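Local coordinates for protein thymidylate synthase ThyX (Streptomyces cacaoi subsp. asoensis, PDB 4P5B) that probably catalyses the reductive methylation of dUMP to dTMP as an FAD-dependent homotetramer, with methylenetetrahydrofolate as methyl donor and NADPH as reductant, at residues P77-R82 against Q206-M211; E150-L155 against R166-V171. All coordinates share one frame; numbering follows the deposited sequence.

Interactions 1 and 2 lie with their centres about 21 Å apart, yet a backbone link joins them: Phe79 N approaches Val171 O at 2.8 Å, a probable hydrogen bond. Along the chain, 150-155 and 166-171 fall inside the loop that interaction 1 closes. Each contact borders a nucleotide site that is shared across the subunit interface, but not the same site. Arg166 of interaction 2 holds the phosphate of one bound bromo-dUMP, whereas interaction 1 lies beside another, which is hydrogen-bonded to Arg166 of the second subunit. There Gln206 OE1 accepts a hydrogen bond from that same arginine. Each of these two nucleotides thus lies near interaction 1 of one chain and interaction 2 of its partner.

Interaction 1 (P77-R82 against Q206-M211). With BRU (5-bromo-2'-deoxyuridine-5'-monophosphate), chain F.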
loop_
_atom_site.group_PDB
_atom_site.type_symbol
_atom_site.label_atom_id
_atom_site.label_comp_id
_atom_site.label_asym_id
_atom_site.label_seq_id
_atom_site.Cartn_x
_atom_site.Cartn_y
_atom_site.Cartn_z
ATOM N N PRO B 77 0.767 9.273 24.104
ATOM C CA PRO B 77 0.248 8.056 24.722
ATOM C C PRO B 77 -0.101 7.014 23.642
ATOM O O PRO B 77 -0.456 7.359 22.503
ATOM C CB PRO B 77 -1.028 8.534 25.461
ATOM C CG PRO B 77 -1.395 9.765 24.742
ATOM C CD PRO B 77 -0.153 10.400 24.290
ATOM N N ILE B 78 -0.020 5.740 24.044
ATOM C CA ILE B 78 -0.301 4.590 23.222
ATOM C C ILE B 78 -1.680 4.685 22.581
ATOM O O ILE B 78 -1.805 4.449 21.404
ATOM C CB ILE B 78 -0.145 3.306 24.060
ATOM C CG1 ILE B 78 1.316 3.104 24.358
ATOM C CG2 ILE B 78 -0.822 2.036 23.368
ATOM C CD1 ILE B 78 1.580 1.849 25.183
ATOM N N PHE B 79 -2.716 5.080 23.307
ATOM C CA PHE B 79 -4.041 5.201 22.661
ATOM C C PHE B 79 -4.070 6.156 21.420
ATOM O O PHE B 79 -4.876 5.995 20.523
ATOM C CB PHE B 79 -5.166 5.541 23.675
ATOM C CG PHE B 79 -5.164 6.990 24.124
ATOM C CD1 PHE B 79 -4.527 7.372 25.295
ATOM C CD2 PHE B 79 -5.836 7.961 23.384
ATOM C CE1 PHE B 79 -4.513 8.694 25.672
ATOM C CE2 PHE B 79 -5.833 9.316 23.780
ATOM C CZ PHE B 79 -5.167 9.679 24.910
ATOM N N THR B 80 -3.232 7.170 21.430
ATOM C CA THR B 80 -3.094 8.122 20.330
ATOM C C THR B 80 -2.157 7.559 19.286
ATOM O O THR B 80 -2.414 7.726 18.085
ATOM C CB THR B 80 -2.486 9.437 20.902
ATOM O OG1 THR B 80 -3.476 9.977 21.764
ATOM C CG2 THR B 80 -2.232 10.475 19.852
ATOM N N VAL B 81 -1.056 6.901 19.715
ATOM C CA VAL B 81 -0.262 6.165 18.733
ATOM C C VAL B 81 -1.140 5.129 17.948
ATOM O O VAL B 81 -0.991 4.925 16.726
ATOM C CB VAL B 81 0.961 5.449 19.430
ATOM C CG1 VAL B 81 1.635 4.583 18.460
ATOM C CG2 VAL B 81 1.924 6.438 20.098
ATOM N N ARG B 82 -2.046 4.463 18.650
ATOM C CA ARG B 82 -2.963 3.555 17.944
ATOM C C ARG B 82 -3.745 4.278 16.813
ATOM O O ARG B 82 -3.909 3.748 15.694
ATOM C CB ARG B 82 -3.920 2.859 18.896
ATOM C CG ARG B 82 -3.186 1.943 19.844
ATOM C CD ARG B 82 -3.810 0.647 19.717
ATOM N NE ARG B 82 -5.135 0.597 20.312
ATOM C CZ ARG B 82 -6.047 -0.293 19.942
ATOM N NH1 ARG B 82 -7.196 -0.308 20.578
ATOM N NH2 ARG B 82 -5.777 -1.188 18.957
ATOM N N GLN B 206 -10.406 12.005 18.136
ATOM C CA GLN B 206 -10.103 12.363 19.505
ATOM C C GLN B 206 -9.099 13.564 19.519
ATOM O O GLN B 206 -8.286 13.733 18.582
ATOM C CB GLN B 206 -9.582 11.117 20.220
ATOM C CG GLN B 206 -9.165 11.330 21.633
ATOM C CD GLN B 206 -9.338 10.109 22.484
ATOM O OE1 GLN B 206 -9.764 9.004 22.017
ATOM N NE2 GLN B 206 -9.089 10.295 23.771
ATOM N N ARG B 207 -9.160 14.394 20.545
ATOM C CA ARG B 207 -8.431 15.636 20.533
ATOM C C ARG B 207 -6.904 15.388 20.540
ATOM O O ARG B 207 -6.103 16.126 19.906
ATOM C CB ARG B 207 -8.852 16.486 21.770
ATOM C CG ARG B 207 -8.049 17.795 21.991
ATOM C CD ARG B 207 -8.371 18.927 20.964
ATOM N NE ARG B 207 -7.337 19.983 21.053
ATOM C CZ ARG B 207 -6.644 20.507 20.033
ATOM N NH1 ARG B 207 -6.863 20.145 18.755
ATOM N NH2 ARG B 207 -5.738 21.466 20.287
ATOM N N GLU B 208 -6.489 14.352 21.251
ATOM C CA GLU B 208 -5.083 14.024 21.349
ATOM C C GLU B 208 -4.438 13.698 20.006
ATOM O O GLU B 208 -3.328 14.198 19.754
ATOM C CB GLU B 208 -4.872 12.907 22.382
ATOM C CG GLU B 208 -5.044 13.385 23.798
ATOM C CD GLU B 208 -6.544 13.425 24.254
ATOM O OE1 GLU B 208 -6.823 14.019 25.317
ATOM O OE2 GLU B 208 -7.441 12.863 23.578
ATOM N N ILE B 209 -5.065 12.915 19.120
ATOM C CA ILE B 209 -4.460 12.755 17.783
ATOM C C ILE B 209 -4.547 14.041 16.950
ATOM O O ILE B 209 -3.686 14.278 16.085
ATOM C CB ILE B 209 -5.012 11.530 16.960
ATOM C CG1 ILE B 209 -4.207 11.284 15.658
ATOM C CG2 ILE B 209 -6.500 11.677 16.633
ATOM C CD1 ILE B 209 -2.721 10.790 15.952
ATOM N N GLU B 210 -5.591 14.852 17.190
ATOM C CA GLU B 210 -5.716 16.136 16.526
ATOM C C GLU B 210 -4.557 17.078 16.917
ATOM O O GLU B 210 -4.038 17.823 16.077
ATOM C CB GLU B 210 -7.093 16.773 16.769
ATOM C CG GLU B 210 -7.226 18.152 16.080
ATOM C CD GLU B 210 -8.617 18.817 16.300
ATOM O OE1 GLU B 210 -9.268 19.133 15.279
ATOM O OE2 GLU B 210 -9.068 19.049 17.468
ATOM N N MET B 211 -4.143 17.028 18.180
ATOM C CA MET B 211 -2.947 17.722 18.641
ATOM C C MET B 211 -1.701 17.333 17.814
ATOM O O MET B 211 -0.911 18.197 17.424
ATOM C CB MET B 211 -2.707 17.493 20.175
ATOM C CG MET B 211 -3.655 18.296 21.081
ATOM S SD MET B 211 -3.548 17.557 22.721
ATOM C CE MET B 211 -5.143 17.848 23.457
HETATM N N1 BRU F . -9.849 4.155 15.678
HETATM C C2 BRU F . -9.165 5.281 15.364
HETATM N N3 BRU F . -9.674 6.546 15.558
HETATM C C4 BRU F . -10.916 6.704 16.062
HETATM C C5 BRU F . -11.635 5.542 16.392
HETATM C C6 BRU F . -11.131 4.262 16.210
HETATM O O2 BRU F . -8.083 5.153 14.839
HETATM O O4 BRU F . -11.341 7.862 16.191
HETATM BR BR BRU F . -13.416 5.754 16.973
HETATM C "C1'" BRU F . -9.156 2.879 15.436
HETATM C "C2'" BRU F . -7.900 2.784 16.312
HETATM C "C3'" BRU F . -8.015 1.392 16.933
HETATM C "C4'" BRU F . -9.526 1.152 16.989
HETATM O "O3'" BRU F . -7.391 0.338 16.147
HETATM O "O4'" BRU F . -10.091 1.882 15.936
HETATM C "C5'" BRU F . -10.253 1.515 18.272
HETATM O "O5'" BRU F . -9.832 2.723 18.810
HETATM P P BRU F . -10.489 3.583 20.159
HETATM O OP1 BRU F . -11.911 3.861 19.630
HETATM O OP2 BRU F . -10.353 2.422 21.050
HETATM O OP3 BRU F . -9.522 4.693 20.124
HETATM O O HOH W 1 -6.069 10.320 20.151
#
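Thr80 and Ile209 mark the closest backbone approach, CA to CA 5.5 Å, where the first turns of helices 78-85 and 207-223 cross at -72° with their short axes 9.1 Å apart. The side chains between them meet by van der Waals contact, and one water joins the two helices. Phe79 has its CG between the backbone N and the carbonyl carbon (chi1 76°), which swings the ring toward the start of the other helix. Its CE2 lies 3.4 Å from Gln206 NE2, and the ring and amide planes are 33° apart, an oblique approach. Glu208 comes to the ring edge instead: its CG is 3.9 Å from Phe79 CZ, with OE2 close to the ring plane. Thr80 is packed by both branches. Its OG1 lies against Glu208 CB at 3.3 Å, while CG2 rests on the backbone of Ile209, whose CD1 touches Thr80 O at 3.7 Å. A water bonded to Thr80 OG1 at 3.1 Å also accepts a weak bond from Ile209 N, so it serves an amide in the first turn of its helix. Gln206 NE2 donates to Glu208 OE2 at 3.1 Å, meeting it from above the carboxylate plane. Arg113 and Tyr107 hold Glu208 OE1, while Gln206 bonds through OE1 to Arg166 and through NE2 to Glu163 O, both of the second subunit. Ile209 also packs on His83, which is hydrogen-bonded to the bromo-dUMP. Methyl groups of Thr80 and Ile209 and the ring of Phe79 thus pack beside a buried amide-carboxylate pair: bonds at both ends of the Gln206 amide fix its rotation, and the salt bridge to Arg113 would favour an ionised Glu208.

Interaction 2 (E150-L155 against R166-V171); sequences EEYQRL and RLVLPV. With BRU (5-bromo-2'-deoxyuridine-5'-monophosphate), chain H.
The short 3-10 segment 166-168, which carries a phosphate-binding arginine of the ThyX nucleotide site, packs with Leu169 against Tyr152 on the long helix 133-157. The main contact is a CH-pi interaction: Leu169 CD1 sits 3.7 Å from the centroid of the Tyr152 ring, only 2° off the ring normal, hence squarely over one face. The second methyl, Leu169 CD2, reaches Tyr152 CB at 3.7 Å. Val168 CG2 fills in beside the helix backbone, 3.6 Å from Tyr152 N. At the ring edge, Arg166 N lies 3.6 Å from Tyr152 CE2. The ring is therefore bounded by 166-169 over a face and along an edge, while its hydroxyl is fixed by a bond to Val102 N. Arg166 leaves this contact by a bend at its second torsion (chi2 85°), and its guanidinium reaches the bromo-dUMP. Arg98 also binds this ligand; Glu163 O takes the bond from Arg166 NE, and Gln206 of the second subunit one from NH2. The phosphate oxygen OP1 lies in the guanidinium plane: Arg166 NH2 donates to bromo-dUMP OP1 at 2.9 Å, and Arg166 NH1 adds weak bonds to OP1 and OP2, each 3.0 Å long.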
loop_
_atom_site.group_PDB
_atom_site.type_symbol
_atom_site.label_atom_id
_atom_site.label_comp_id
_atom_site.label_asym_id
_atom_site.label_seq_id
_atom_site.Cartn_x
_atom_site.Cartn_y
_atom_site.Cartn_z
ATOM N N GLU B 150 3.712 0.213 39.828
ATOM C CA GLU B 150 4.307 -0.511 40.926
ATOM C C GLU B 150 4.262 -2.020 40.642
ATOM O O GLU B 150 5.239 -2.726 40.895
ATOM C CB GLU B 150 3.621 -0.163 42.260
ATOM C CG GLU B 150 3.977 1.209 42.890
ATOM C CD GLU B 150 2.866 1.679 43.847
ATOM O OE1 GLU B 150 3.078 2.614 44.645
ATOM O OE2 GLU B 150 1.769 1.069 43.845
ATOM N N GLU B 151 3.156 -2.527 40.095
ATOM C CA GLU B 151 3.103 -3.960 39.733
ATOM C C GLU B 151 4.058 -4.214 38.578
ATOM O O GLU B 151 4.734 -5.242 38.494
ATOM C CB GLU B 151 1.675 -4.408 39.382
ATOM C CG GLU B 151 0.710 -4.035 40.474
ATOM C CD GLU B 151 1.046 -4.802 41.803
ATOM O OE1 GLU B 151 1.796 -5.825 41.739
ATOM O OE2 GLU B 151 0.588 -4.370 42.887
ATOM N N TYR B 152 4.142 -3.241 37.691
ATOM C CA TYR B 152 5.108 -3.332 36.606
ATOM C C TYR B 152 6.544 -3.504 37.164
ATOM O O TYR B 152 7.242 -4.467 36.844
ATOM C CB TYR B 152 5.009 -2.101 35.733
ATOM C CG TYR B 152 5.973 -2.108 34.576
ATOM C CD1 TYR B 152 6.864 -1.078 34.428
ATOM C CD2 TYR B 152 5.995 -3.171 33.629
ATOM C CE1 TYR B 152 7.764 -1.063 33.382
ATOM C CE2 TYR B 152 6.886 -3.196 32.586
ATOM C CZ TYR B 152 7.792 -2.125 32.449
ATOM O OH TYR B 152 8.727 -2.039 31.413
ATOM N N GLN B 153 6.971 -2.558 37.985
ATOM C CA GLN B 153 8.268 -2.635 38.665
ATOM C C GLN B 153 8.433 -3.945 39.464
ATOM O O GLN B 153 9.498 -4.581 39.428
ATOM C CB GLN B 153 8.436 -1.409 39.582
ATOM C CG GLN B 153 8.798 -0.117 38.824
ATOM C CD GLN B 153 9.994 -0.318 37.863
ATOM O OE1 GLN B 153 11.065 -0.774 38.277
ATOM N NE2 GLN B 153 9.798 -0.014 36.585
ATOM N N ARG B 154 7.364 -4.398 40.114
ATOM C CA ARG B 154 7.467 -5.633 40.926
ATOM C C ARG B 154 7.813 -6.862 40.076
ATOM O O ARG B 154 8.678 -7.693 40.460
ATOM C CB ARG B 154 6.202 -5.839 41.776
ATOM C CG ARG B 154 6.059 -7.265 42.368
ATOM C CD ARG B 154 5.375 -7.291 43.739
ATOM N NE ARG B 154 4.378 -6.247 43.777
ATOM C CZ ARG B 154 4.406 -5.174 44.573
ATOM N NH1 ARG B 154 5.353 -5.007 45.505
ATOM N NH2 ARG B 154 3.426 -4.275 44.454
ATOM N N LEU B 155 7.165 -6.977 38.914
ATOM C CA LEU B 155 7.401 -8.152 38.037
ATOM C C LEU B 155 8.790 -8.076 37.384
ATOM O O LEU B 155 9.485 -9.087 37.286
ATOM C CB LEU B 155 6.326 -8.273 36.952
ATOM C CG LEU B 155 4.879 -8.502 37.415
ATOM C CD1 LEU B 155 3.854 -8.477 36.272
ATOM C CD2 LEU B 155 4.724 -9.801 38.245
ATOM N N ARG B 166 4.757 -5.643 31.103
ATOM C CA ARG B 166 4.047 -4.480 30.595
ATOM C C ARG B 166 2.557 -4.714 30.425
ATOM O O ARG B 166 1.840 -3.762 30.088
ATOM C CB ARG B 166 4.681 -4.026 29.296
ATOM C CG ARG B 166 4.665 -5.079 28.139
ATOM C CD ARG B 166 3.360 -5.136 27.263
ATOM N NE ARG B 166 3.679 -6.032 26.144
ATOM C CZ ARG B 166 4.045 -5.604 24.939
ATOM N NH1 ARG B 166 4.023 -4.293 24.653
ATOM N NH2 ARG B 166 4.422 -6.474 24.019
ATOM N N LEU B 167 2.069 -5.966 30.614
ATOM C CA LEU B 167 0.642 -6.151 30.410
ATOM C C LEU B 167 -0.143 -5.290 31.364
ATOM O O LEU B 167 -1.277 -4.912 31.052
ATOM C CB LEU B 167 0.186 -7.588 30.579
ATOM C CG LEU B 167 0.837 -8.685 29.747
ATOM C CD1 LEU B 167 0.128 -10.046 29.917
ATOM C CD2 LEU B 167 0.998 -8.280 28.375
ATOM N N VAL B 168 0.427 -4.989 32.545
ATOM C CA VAL B 168 -0.273 -4.119 33.483
ATOM C C VAL B 168 -0.285 -2.616 33.133
ATOM O O VAL B 168 -0.983 -1.868 33.768
ATOM C CB VAL B 168 0.300 -4.300 34.922
ATOM C CG1 VAL B 168 0.234 -5.720 35.317
ATOM C CG2 VAL B 168 1.792 -3.788 35.024
ATOM N N LEU B 169 0.520 -2.132 32.199
ATOM C CA LEU B 169 0.559 -0.668 31.923
ATOM C C LEU B 169 -0.635 -0.099 31.095
ATOM O O LEU B 169 -1.106 -0.740 30.137
ATOM C CB LEU B 169 1.887 -0.310 31.233
ATOM C CG LEU B 169 3.107 -0.682 32.068
ATOM C CD1 LEU B 169 4.370 -0.436 31.309
ATOM C CD2 LEU B 169 3.083 0.116 33.447
ATOM N N PRO B 170 -1.100 1.124 31.441
ATOM C CA PRO B 170 -2.302 1.746 30.850
ATOM C C PRO B 170 -2.031 2.136 29.420
ATOM O O PRO B 170 -0.850 2.295 29.066
ATOM C CB PRO B 170 -2.511 3.033 31.685
ATOM C CG PRO B 170 -1.295 3.183 32.519
ATOM C CD PRO B 170 -0.407 1.987 32.409
ATOM N N VAL B 171 -3.089 2.380 28.628
ATOM C CA VAL B 171 -2.903 2.861 27.231
ATOM C C VAL B 171 -2.562 4.351 27.218
ATOM O O VAL B 171 -2.378 4.995 26.119
ATOM C CB VAL B 171 -4.138 2.638 26.360
ATOM C CG1 VAL B 171 -4.475 1.117 26.199
ATOM C CG2 VAL B 171 -5.311 3.364 26.895
HETATM N N1 BRU H . 6.218 -4.198 17.470
HETATM C C2 BRU H . 5.655 -5.325 16.943
HETATM N N3 BRU H . 6.153 -6.560 17.224
HETATM C C4 BRU H . 7.242 -6.702 17.970
HETATM C C5 BRU H . 7.838 -5.567 18.480
HETATM C C6 BRU H . 7.358 -4.309 18.249
HETATM O O2 BRU H . 4.692 -5.210 16.211
HETATM O O4 BRU H . 7.666 -7.851 18.213
HETATM BR BR BRU H . 9.491 -5.793 19.432
HETATM C "C1'" BRU H . 5.586 -2.948 17.122
HETATM C "C2'" BRU H . 4.168 -2.795 17.731
HETATM C "C3'" BRU H . 4.133 -1.349 18.297
HETATM C "C4'" BRU H . 5.593 -1.124 18.655
HETATM O "O3'" BRU H . 3.690 -0.356 17.332
HETATM O "O4'" BRU H . 6.395 -1.929 17.632
HETATM C "C5'" BRU H . 5.955 -1.518 20.098
HETATM O "O5'" BRU H . 5.483 -2.783 20.472
HETATM P P BRU H . 5.831 -3.568 21.893
HETATM O OP1 BRU H . 4.905 -4.708 21.831
HETATM O OP2 BRU H . 5.591 -2.439 22.854
HETATM O OP3 BRU H . 7.283 -3.823 21.567
#